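Local coordinates for hypothetical protein BVU_2266 (Bacteroides vulgatus, PDB 3TZG), which is of unknown function but folds as a porin-like antiparallel beta barrel, probably related to membrane beta-barrel proteins, at residues E45-Q53 and L63-G71; D104-Y112 and K122-D131. All coordinates share one frame; numbering follows the deposited sequence.

Contact 1: residues E45-Q53 and L63-G71; sequences EGDQITIGQ and LCNVTFQIG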
loop_
_atom_site.group_PDB
_atom_site.type_symbol
_atom_site.label_atom_id
_atom_site.label_comp_id
_atom_site.label_asym_id
_atom_site.label_seq_id
_atom_site.Cartn_x
_atom_site.Cartn_y
_atom_site.Cartn_z
ATOM N N GLU A 45 4.717 1.953 20.678
ATOM C CA GLU A 45 4.336 1.825 22.078
ATOM C C GLU A 45 3.805 0.425 22.330
ATOM O O GLU A 45 2.687 0.109 21.918
ATOM C CB GLU A 45 3.292 2.898 22.454
ATOM N N GLY A 46 4.636 -0.403 22.974
ATOM C CA GLY A 46 4.337 -1.790 23.328
ATOM C C GLY A 46 4.088 -2.641 22.105
ATOM O O GLY A 46 4.954 -2.737 21.227
ATOM N N ASP A 47 2.858 -3.187 22.013
ATOM C CA ASP A 47 2.360 -4.006 20.905
ATOM C C ASP A 47 1.668 -3.152 19.813
ATOM O O ASP A 47 1.063 -3.718 18.902
ATOM C CB ASP A 47 1.382 -5.065 21.439
ATOM C CG ASP A 47 2.072 -6.231 22.125
ATOM O OD1 ASP A 47 2.813 -6.980 21.430
ATOM O OD2 ASP A 47 1.831 -6.434 23.339
ATOM N N GLN A 48 1.793 -1.807 19.880
ATOM C CA GLN A 48 1.160 -0.916 18.911
ATOM C C GLN A 48 2.146 -0.068 18.105
ATOM O O GLN A 48 3.240 0.276 18.580
ATOM C CB GLN A 48 0.193 0.048 19.605
ATOM C CG GLN A 48 -0.973 -0.618 20.318
ATOM C CD GLN A 48 -1.944 0.385 20.867
ATOM O OE1 GLN A 48 -1.676 1.585 20.934
ATOM N NE2 GLN A 48 -3.093 -0.099 21.294
ATOM N N ILE A 49 1.718 0.274 16.874
ATOM C CA ILE A 49 2.373 1.165 15.927
ATOM C C ILE A 49 1.328 2.186 15.548
ATOM O O ILE A 49 0.235 1.801 15.137
ATOM C CB ILE A 49 2.995 0.438 14.698
ATOM C CG1 ILE A 49 3.961 -0.693 15.127
ATOM C CG2 ILE A 49 3.694 1.454 13.756
ATOM C CD1 ILE A 49 4.448 -1.548 14.023
ATOM N N THR A 50 1.614 3.474 15.760
ATOM C CA THR A 50 0.661 4.531 15.434
ATOM C C THR A 50 1.294 5.428 14.435
ATOM O O THR A 50 2.395 5.931 14.686
ATOM C CB THR A 50 0.183 5.301 16.685
ATOM O OG1 THR A 50 -0.409 4.388 17.614
ATOM C CG2 THR A 50 -0.833 6.403 16.348
ATOM N N ILE A 51 0.606 5.629 13.302
ATOM C CA ILE A 51 1.056 6.506 12.224
ATOM C C ILE A 51 0.147 7.763 12.211
ATOM O O ILE A 51 -1.064 7.611 12.123
ATOM C CB ILE A 51 1.078 5.733 10.881
ATOM C CG1 ILE A 51 2.212 4.660 10.909
ATOM C CG2 ILE A 51 1.265 6.698 9.714
ATOM C CD1 ILE A 51 2.189 3.556 9.842
ATOM N N GLY A 52 0.739 8.962 12.362
ATOM C CA GLY A 52 0.043 10.256 12.415
ATOM C C GLY A 52 -0.729 10.694 11.166
ATOM O O GLY A 52 -1.181 9.850 10.373
ATOM N N GLN A 53 -0.879 12.044 10.973
ATOM C CA GLN A 53 -1.632 12.693 9.868
ATOM C C GLN A 53 -0.960 12.516 8.466
ATOM O O GLN A 53 0.259 12.650 8.345
ATOM C CB GLN A 53 -1.793 14.210 10.161
ATOM C CG GLN A 53 -2.601 15.040 9.134
ATOM C CD GLN A 53 -4.106 14.852 9.175
ATOM O OE1 GLN A 53 -4.740 14.867 10.240
ATOM N NE2 GLN A 53 -4.731 14.789 8.004
ATOM N N LEU A 63 -5.764 10.327 5.086
ATOM C CA LEU A 63 -5.605 9.609 6.360
ATOM C C LEU A 63 -5.363 10.580 7.533
ATOM O O LEU A 63 -4.422 11.364 7.487
ATOM C CB LEU A 63 -4.408 8.625 6.257
ATOM C CG LEU A 63 -3.955 7.932 7.562
ATOM C CD1 LEU A 63 -4.817 6.705 7.874
ATOM C CD2 LEU A 63 -2.488 7.552 7.491
ATOM N N CYS A 64 -6.149 10.482 8.603
ATOM C CA CYS A 64 -5.930 11.341 9.766
ATOM C C CYS A 64 -4.970 10.636 10.765
ATOM O O CYS A 64 -4.228 11.327 11.466
ATOM C CB CYS A 64 -7.253 11.733 10.425
ATOM S SG CYS A 64 -8.395 12.644 9.340
ATOM N N ASN A 65 -5.010 9.275 10.837
ATOM C CA ASN A 65 -4.175 8.398 11.678
ATOM C C ASN A 65 -4.592 6.931 11.538
ATOM O O ASN A 65 -5.715 6.643 11.137
ATOM C CB ASN A 65 -4.207 8.787 13.179
ATOM C CG ASN A 65 -5.532 8.567 13.872
ATOM O OD1 ASN A 65 -5.871 7.444 14.304
ATOM N ND2 ASN A 65 -6.269 9.655 14.059
ATOM N N VAL A 66 -3.700 6.020 11.941
ATOM C CA VAL A 66 -3.932 4.580 11.969
ATOM C C VAL A 66 -3.131 3.991 13.156
ATOM O O VAL A 66 -1.986 4.371 13.384
ATOM C CB VAL A 66 -3.626 3.854 10.614
ATOM C CG1 VAL A 66 -2.211 4.132 10.104
ATOM C CG2 VAL A 66 -3.889 2.351 10.709
ATOM N N THR A 67 -3.755 3.094 13.919
ATOM C CA THR A 67 -3.075 2.393 14.994
ATOM C C THR A 67 -3.157 0.918 14.633
ATOM O O THR A 67 -4.242 0.423 14.345
ATOM C CB THR A 67 -3.651 2.757 16.376
ATOM O OG1 THR A 67 -3.624 4.179 16.537
ATOM C CG2 THR A 67 -2.895 2.077 17.534
ATOM N N PHE A 68 -2.005 0.246 14.558
ATOM C CA PHE A 68 -1.907 -1.186 14.267
ATOM C C PHE A 68 -1.652 -1.964 15.526
ATOM O O PHE A 68 -0.798 -1.565 16.328
ATOM C CB PHE A 68 -0.786 -1.492 13.266
ATOM C CG PHE A 68 -0.945 -0.936 11.883
ATOM C CD1 PHE A 68 -1.568 -1.676 10.889
ATOM C CD2 PHE A 68 -0.391 0.293 11.545
ATOM C CE1 PHE A 68 -1.690 -1.175 9.594
ATOM C CE2 PHE A 68 -0.499 0.789 10.247
ATOM C CZ PHE A 68 -1.165 0.056 9.285
ATOM N N GLN A 69 -2.346 -3.088 15.685
ATOM C CA GLN A 69 -2.144 -3.983 16.815
ATOM C C GLN A 69 -1.285 -5.130 16.334
ATOM O O GLN A 69 -1.666 -5.839 15.389
ATOM C CB GLN A 69 -3.484 -4.459 17.400
ATOM C CG GLN A 69 -3.418 -4.821 18.875
ATOM C CD GLN A 69 -3.195 -3.599 19.737
ATOM O OE1 GLN A 69 -3.711 -2.489 19.456
ATOM N NE2 GLN A 69 -2.445 -3.790 20.820
ATOM N N ILE A 70 -0.092 -5.258 16.941
ATOM C CA ILE A 70 0.928 -6.252 16.590
ATOM C C ILE A 70 0.828 -7.426 17.555
ATOM O O ILE A 70 0.792 -7.235 18.773
ATOM C CB ILE A 70 2.364 -5.619 16.583
ATOM C CG1 ILE A 70 2.427 -4.264 15.820
ATOM C CG2 ILE A 70 3.435 -6.605 16.124
ATOM C CD1 ILE A 70 1.915 -4.229 14.347
ATOM N N GLY A 71 0.735 -8.617 16.988
ATOM C CA GLY A 71 0.632 -9.856 17.744
ATOM C C GLY A 71 1.439 -10.939 17.060
ATOM O O GLY A 71 1.283 -11.157 15.848
#
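I49 and F68 face each other as a hydrogen-bonded antiparallel pair, and four backbone bonds bind them and the next such pair, I51 with V66. F68 N meets I49 O at 2.8 Å, nearly straight at 172°. A fifth bond, I70 N to D47 O (2.7 Å), carries the ladder past the strand into the type II' turn E45-Q48, which links strand 40-45 to 48-51 and where G46 accepts a positive phi.

Apolar contacts fill the face carrying I49, I51, V66 and F68. V66 CG1 sits between its backbone N and carbonyl carbon (chi1 54°), which turns it against I51 CB at 3.7 Å, while I51 CD1 reaches the edge of the F68 ring, 3.9 Å from F68 CE2. Branched and aromatic residues suit this face because helix 181-188 covers it, with F185 on I51 and Y186 on F68. At the turn end, I49 CD1 touches I70 CD1.

Polar side chains occupy the other face. Q48 NE2 gives a weak bond to Q69 OE1 (3.1 Å), the two amide planes standing 78° apart, and the hydroxyls of T50 and T67 pair weakly. With an alanine at Q48, Q69 OE1 is likely to lose this donor, and a gap to open beside T67 CG2. One face apolar and the other polar, this antiparallel hairpin is typical of a beta-barrel wall.

Contact 2: residues D104-Y112 and K122-D131; sequences DTIFINSDY and KKVQGKYVFD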
loop_
_atom_site.group_PDB
_atom_site.type_symbol
_atom_site.label_atom_id
_atom_site.label_comp_id
_atom_site.label_asym_id
_atom_site.label_seq_id
_atom_site.Cartn_x
_atom_site.Cartn_y
_atom_site.Cartn_z
ATOM N N ASP A 104 0.773 -18.521 3.100
ATOM C CA ASP A 104 1.364 -17.228 2.746
ATOM C C ASP A 104 0.236 -16.177 2.543
ATOM O O ASP A 104 0.444 -15.018 2.915
ATOM C CB ASP A 104 2.264 -17.345 1.492
ATOM C CG ASP A 104 3.764 -17.396 1.758
ATOM O OD1 ASP A 104 4.199 -16.884 2.821
ATOM O OD2 ASP A 104 4.516 -17.855 0.853
ATOM N N THR A 105 -0.959 -16.617 1.969
ATOM C CA THR A 105 -2.185 -15.849 1.653
ATOM C C THR A 105 -2.623 -14.936 2.800
ATOM O O THR A 105 -2.624 -15.363 3.959
ATOM C CB THR A 105 -3.322 -16.796 1.313
ATOM O OG1 THR A 105 -2.816 -17.789 0.412
ATOM C CG2 THR A 105 -4.551 -16.079 0.731
ATOM N N ILE A 106 -2.964 -13.660 2.456
ATOM C CA ILE A 106 -3.374 -12.608 3.393
ATOM C C ILE A 106 -4.760 -12.144 3.056
ATOM O O ILE A 106 -5.036 -11.731 1.931
ATOM C CB ILE A 106 -2.398 -11.399 3.411
ATOM C CG1 ILE A 106 -0.931 -11.828 3.598
ATOM C CG2 ILE A 106 -2.799 -10.356 4.458
ATOM C CD1 ILE A 106 0.072 -10.731 3.339
ATOM N N PHE A 107 -5.634 -12.173 4.065
ATOM C CA PHE A 107 -7.011 -11.682 4.005
ATOM C C PHE A 107 -7.060 -10.368 4.723
ATOM O O PHE A 107 -6.620 -10.293 5.878
ATOM C CB PHE A 107 -7.995 -12.701 4.627
ATOM C CG PHE A 107 -8.038 -14.025 3.906
ATOM C CD1 PHE A 107 -7.132 -15.031 4.215
ATOM C CD2 PHE A 107 -8.939 -14.242 2.866
ATOM C CE1 PHE A 107 -7.148 -16.240 3.514
ATOM C CE2 PHE A 107 -8.933 -15.437 2.149
ATOM C CZ PHE A 107 -8.044 -16.432 2.484
ATOM N N ILE A 108 -7.513 -9.312 4.031
ATOM C CA ILE A 108 -7.680 -7.992 4.640
ATOM C C ILE A 108 -9.166 -7.648 4.555
ATOM O O ILE A 108 -9.746 -7.636 3.469
ATOM C CB ILE A 108 -6.752 -6.912 3.992
ATOM C CG1 ILE A 108 -5.262 -7.352 4.053
ATOM C CG2 ILE A 108 -6.955 -5.560 4.669
ATOM C CD1 ILE A 108 -4.267 -6.448 3.449
ATOM N N ASN A 109 -9.796 -7.425 5.691
ATOM C CA ASN A 109 -11.224 -7.074 5.711
ATOM C C ASN A 109 -11.402 -5.786 6.476
ATOM O O ASN A 109 -10.982 -5.708 7.641
ATOM C CB ASN A 109 -12.077 -8.192 6.300
ATOM C CG ASN A 109 -11.892 -9.513 5.583
ATOM O OD1 ASN A 109 -12.509 -9.775 4.555
ATOM N ND2 ASN A 109 -10.996 -10.360 6.090
ATOM N N SER A 110 -11.972 -4.755 5.800
ATOM C CA SER A 110 -12.199 -3.421 6.369
ATOM C C SER A 110 -13.648 -3.006 6.358
ATOM O O SER A 110 -14.381 -3.278 5.405
ATOM C CB SER A 110 -11.410 -2.369 5.608
ATOM O OG SER A 110 -10.011 -2.592 5.703
ATOM N N ASP A 111 -14.056 -2.328 7.428
ATOM C CA ASP A 111 -15.391 -1.765 7.560
ATOM C C ASP A 111 -15.265 -0.309 7.851
ATOM O O ASP A 111 -14.517 0.091 8.757
ATOM C CB ASP A 111 -16.230 -2.475 8.619
ATOM C CG ASP A 111 -16.890 -3.696 8.055
ATOM O OD1 ASP A 111 -17.859 -3.535 7.297
ATOM O OD2 ASP A 111 -16.391 -4.821 8.316
ATOM N N TYR A 112 -15.942 0.486 7.015
ATOM C CA TYR A 112 -15.999 1.932 7.084
ATOM C C TYR A 112 -17.330 2.399 7.608
ATOM O O TYR A 112 -18.359 2.090 7.013
ATOM C CB TYR A 112 -15.769 2.523 5.702
ATOM C CG TYR A 112 -14.366 2.408 5.164
ATOM C CD1 TYR A 112 -13.432 3.415 5.388
ATOM C CD2 TYR A 112 -14.018 1.381 4.299
ATOM C CE1 TYR A 112 -12.165 3.371 4.814
ATOM C CE2 TYR A 112 -12.758 1.331 3.704
ATOM C CZ TYR A 112 -11.831 2.325 3.972
ATOM O OH TYR A 112 -10.581 2.283 3.400
ATOM N N LYS A 122 -19.025 1.614 3.810
ATOM C CA LYS A 122 -18.291 0.763 2.870
ATOM C C LYS A 122 -17.635 -0.459 3.531
ATOM O O LYS A 122 -17.133 -0.381 4.659
ATOM C CB LYS A 122 -17.178 1.626 2.249
ATOM C CG LYS A 122 -16.638 1.185 0.921
ATOM C CD LYS A 122 -15.555 2.182 0.476
ATOM C CE LYS A 122 -14.684 1.709 -0.676
ATOM N NZ LYS A 122 -15.463 1.461 -1.922
ATOM N N LYS A 123 -17.607 -1.577 2.789
ATOM C CA LYS A 123 -16.915 -2.813 3.155
ATOM C C LYS A 123 -15.931 -3.154 2.043
ATOM O O LYS A 123 -16.300 -3.125 0.870
ATOM C CB LYS A 123 -17.908 -3.961 3.407
ATOM C CG LYS A 123 -17.318 -5.124 4.184
ATOM C CD LYS A 123 -18.300 -6.253 4.328
ATOM C CE LYS A 123 -17.707 -7.361 5.180
ATOM N NZ LYS A 123 -18.581 -8.577 5.259
ATOM N N VAL A 124 -14.671 -3.407 2.394
ATOM C CA VAL A 124 -13.631 -3.800 1.427
ATOM C C VAL A 124 -13.026 -5.123 1.897
ATOM O O VAL A 124 -12.685 -5.259 3.080
ATOM C CB VAL A 124 -12.550 -2.730 1.205
ATOM C CG1 VAL A 124 -11.644 -3.126 0.051
ATOM C CG2 VAL A 124 -13.171 -1.348 0.950
ATOM N N GLN A 125 -12.965 -6.123 0.995
ATOM C CA GLN A 125 -12.437 -7.455 1.299
ATOM C C GLN A 125 -11.356 -7.809 0.293
ATOM O O GLN A 125 -11.633 -7.937 -0.888
ATOM C CB GLN A 125 -13.561 -8.498 1.296
ATOM C CG GLN A 125 -14.672 -8.208 2.286
ATOM C CD GLN A 125 -15.779 -9.198 2.137
ATOM O OE1 GLN A 125 -15.871 -10.154 2.903
ATOM N NE2 GLN A 125 -16.637 -9.003 1.138
ATOM N N GLY A 126 -10.129 -7.947 0.760
ATOM C CA GLY A 126 -9.010 -8.221 -0.120
ATOM C C GLY A 126 -8.323 -9.511 0.203
ATOM O O GLY A 126 -8.103 -9.806 1.379
ATOM N N LYS A 127 -7.949 -10.262 -0.856
ATOM C CA LYS A 127 -7.232 -11.530 -0.799
ATOM C C LYS A 127 -5.915 -11.383 -1.532
ATOM O O LYS A 127 -5.935 -11.062 -2.709
ATOM C CB LYS A 127 -8.089 -12.645 -1.416
ATOM C CG LYS A 127 -7.606 -14.043 -1.097
ATOM C CD LYS A 127 -8.423 -15.094 -1.844
ATOM C CE LYS A 127 -7.891 -16.478 -1.565
ATOM N NZ LYS A 127 -8.556 -17.502 -2.411
ATOM N N TYR A 128 -4.776 -11.568 -0.851
ATOM C CA TYR A 128 -3.437 -11.465 -1.443
ATOM C C TYR A 128 -2.874 -12.858 -1.519
ATOM O O TYR A 128 -2.723 -13.492 -0.479
ATOM C CB TYR A 128 -2.548 -10.513 -0.625
ATOM C CG TYR A 128 -3.036 -9.080 -0.654
ATOM C CD1 TYR A 128 -4.161 -8.689 0.069
ATOM C CD2 TYR A 128 -2.372 -8.111 -1.404
ATOM C CE1 TYR A 128 -4.664 -7.394 -0.024
ATOM C CE2 TYR A 128 -2.859 -6.809 -1.496
ATOM C CZ TYR A 128 -4.005 -6.457 -0.802
ATOM O OH TYR A 128 -4.463 -5.172 -0.848
ATOM N N VAL A 129 -2.653 -13.366 -2.753
ATOM C CA VAL A 129 -2.165 -14.726 -3.025
ATOM C C VAL A 129 -0.731 -14.646 -3.575
ATOM O O VAL A 129 -0.459 -13.864 -4.485
ATOM C CB VAL A 129 -3.139 -15.437 -3.991
ATOM C CG1 VAL A 129 -2.590 -16.777 -4.461
ATOM C CG2 VAL A 129 -4.500 -15.621 -3.326
ATOM N N PHE A 130 0.182 -15.431 -2.980
ATOM C CA PHE A 130 1.626 -15.452 -3.283
ATOM C C PHE A 130 2.049 -16.775 -3.863
ATOM O O PHE A 130 1.465 -17.804 -3.505
ATOM C CB PHE A 130 2.446 -15.194 -1.990
ATOM C CG PHE A 130 2.128 -13.893 -1.296
ATOM C CD1 PHE A 130 0.987 -13.765 -0.507
ATOM C CD2 PHE A 130 2.937 -12.781 -1.470
ATOM C CE1 PHE A 130 0.646 -12.535 0.058
ATOM C CE2 PHE A 130 2.608 -11.557 -0.885
ATOM C CZ PHE A 130 1.480 -11.444 -0.115
ATOM N N ASP A 131 3.083 -16.780 -4.693
ATOM C CA ASP A 131 3.599 -18.015 -5.271
ATOM C C ASP A 131 4.633 -18.693 -4.309
ATOM O O ASP A 131 4.837 -18.226 -3.181
ATOM C CB ASP A 131 4.225 -17.742 -6.658
ATOM C CG ASP A 131 5.415 -16.801 -6.698
ATOM O OD1 ASP A 131 6.047 -16.590 -5.633
ATOM O OD2 ASP A 131 5.748 -16.315 -7.806
HETATM O O HOH W 1 -0.556 -17.380 -0.793
#
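Two neighbouring strands of the barrel wall, 105-112 and 122-130, form an antiparallel hairpin with an unbroken ladder. I106 pairs with Y128, I108 with G126, S110 with V124 and Y112 with K122, each as a hydrogen-bonded pair; the central bond, G126 N to I108 O, is 2.8 Å long and almost straight (177°). K122 N to Y112 O is weak.

The face bearing I106, I108, Y112, V124 and Y128 is lined with large apolar and aromatic groups. I108 CD1 lies 3.6 Å from Y128 CE1, and the carbonyl oxygen of I106 sits in the plane of the Y128 ring at its edge. A CB at G126 would probably crowd Y128 CE1, consistent with glycine opposite I108. Y186 of helix 181-188 rests on both isoleucines. Tyrosine combines a packing ring with a polar tip: Y128 OH bonds to D177 O and Y112 OH to D179. Beside Y112, K122 lays its CB 3.8 Å from Y112 CD2 and carries its amine away to a salt bridge with E145.

On the opposite face, the lysines run alongside their cross-strand neighbours. With CG anti to the backbone N (chi1 -165°) and the rest extended, K127 lies side by side with F107, K127 CG being 3.8 Å from F107 CE2. K123 likewise runs along D111, K123 CG touching D111 OD1 at 3.5 Å while the amine stays apart from the carboxylate. N109 OD1 meets the CG of Q125.

Where the ladder ends, I106 CD1 packs on F130 CE1 (3.8 Å), and one water joins the strands, 2.6 Å from T105 OG1 and accepting from F130 N at 3.0 Å.

How the contacts relate
Contacts 1 and 2 are two hairpins of the barrel, separated by strands 74-85 and 90-102, with centres about 19 Å apart and no direct touch. In both, the face under helix 181-188 is the buried side; Y186 reaches F68 in contact 1 and I106 and I108 in contact 2. Contact 1 is short, borders the turn leading from strand 40-45 and includes exposed residues, D47 and Q53; uncharged amides and hydroxyls meet across its polar face. In contact 2 no touching residue is fully exposed. Its ladder is longer, its buried tyrosines have polar partners for their hydroxyls, and lysines line its polar face, while K122, on the tyrosine face, and D104 and D131, at the ladder end, bond to charges outside the hairpin.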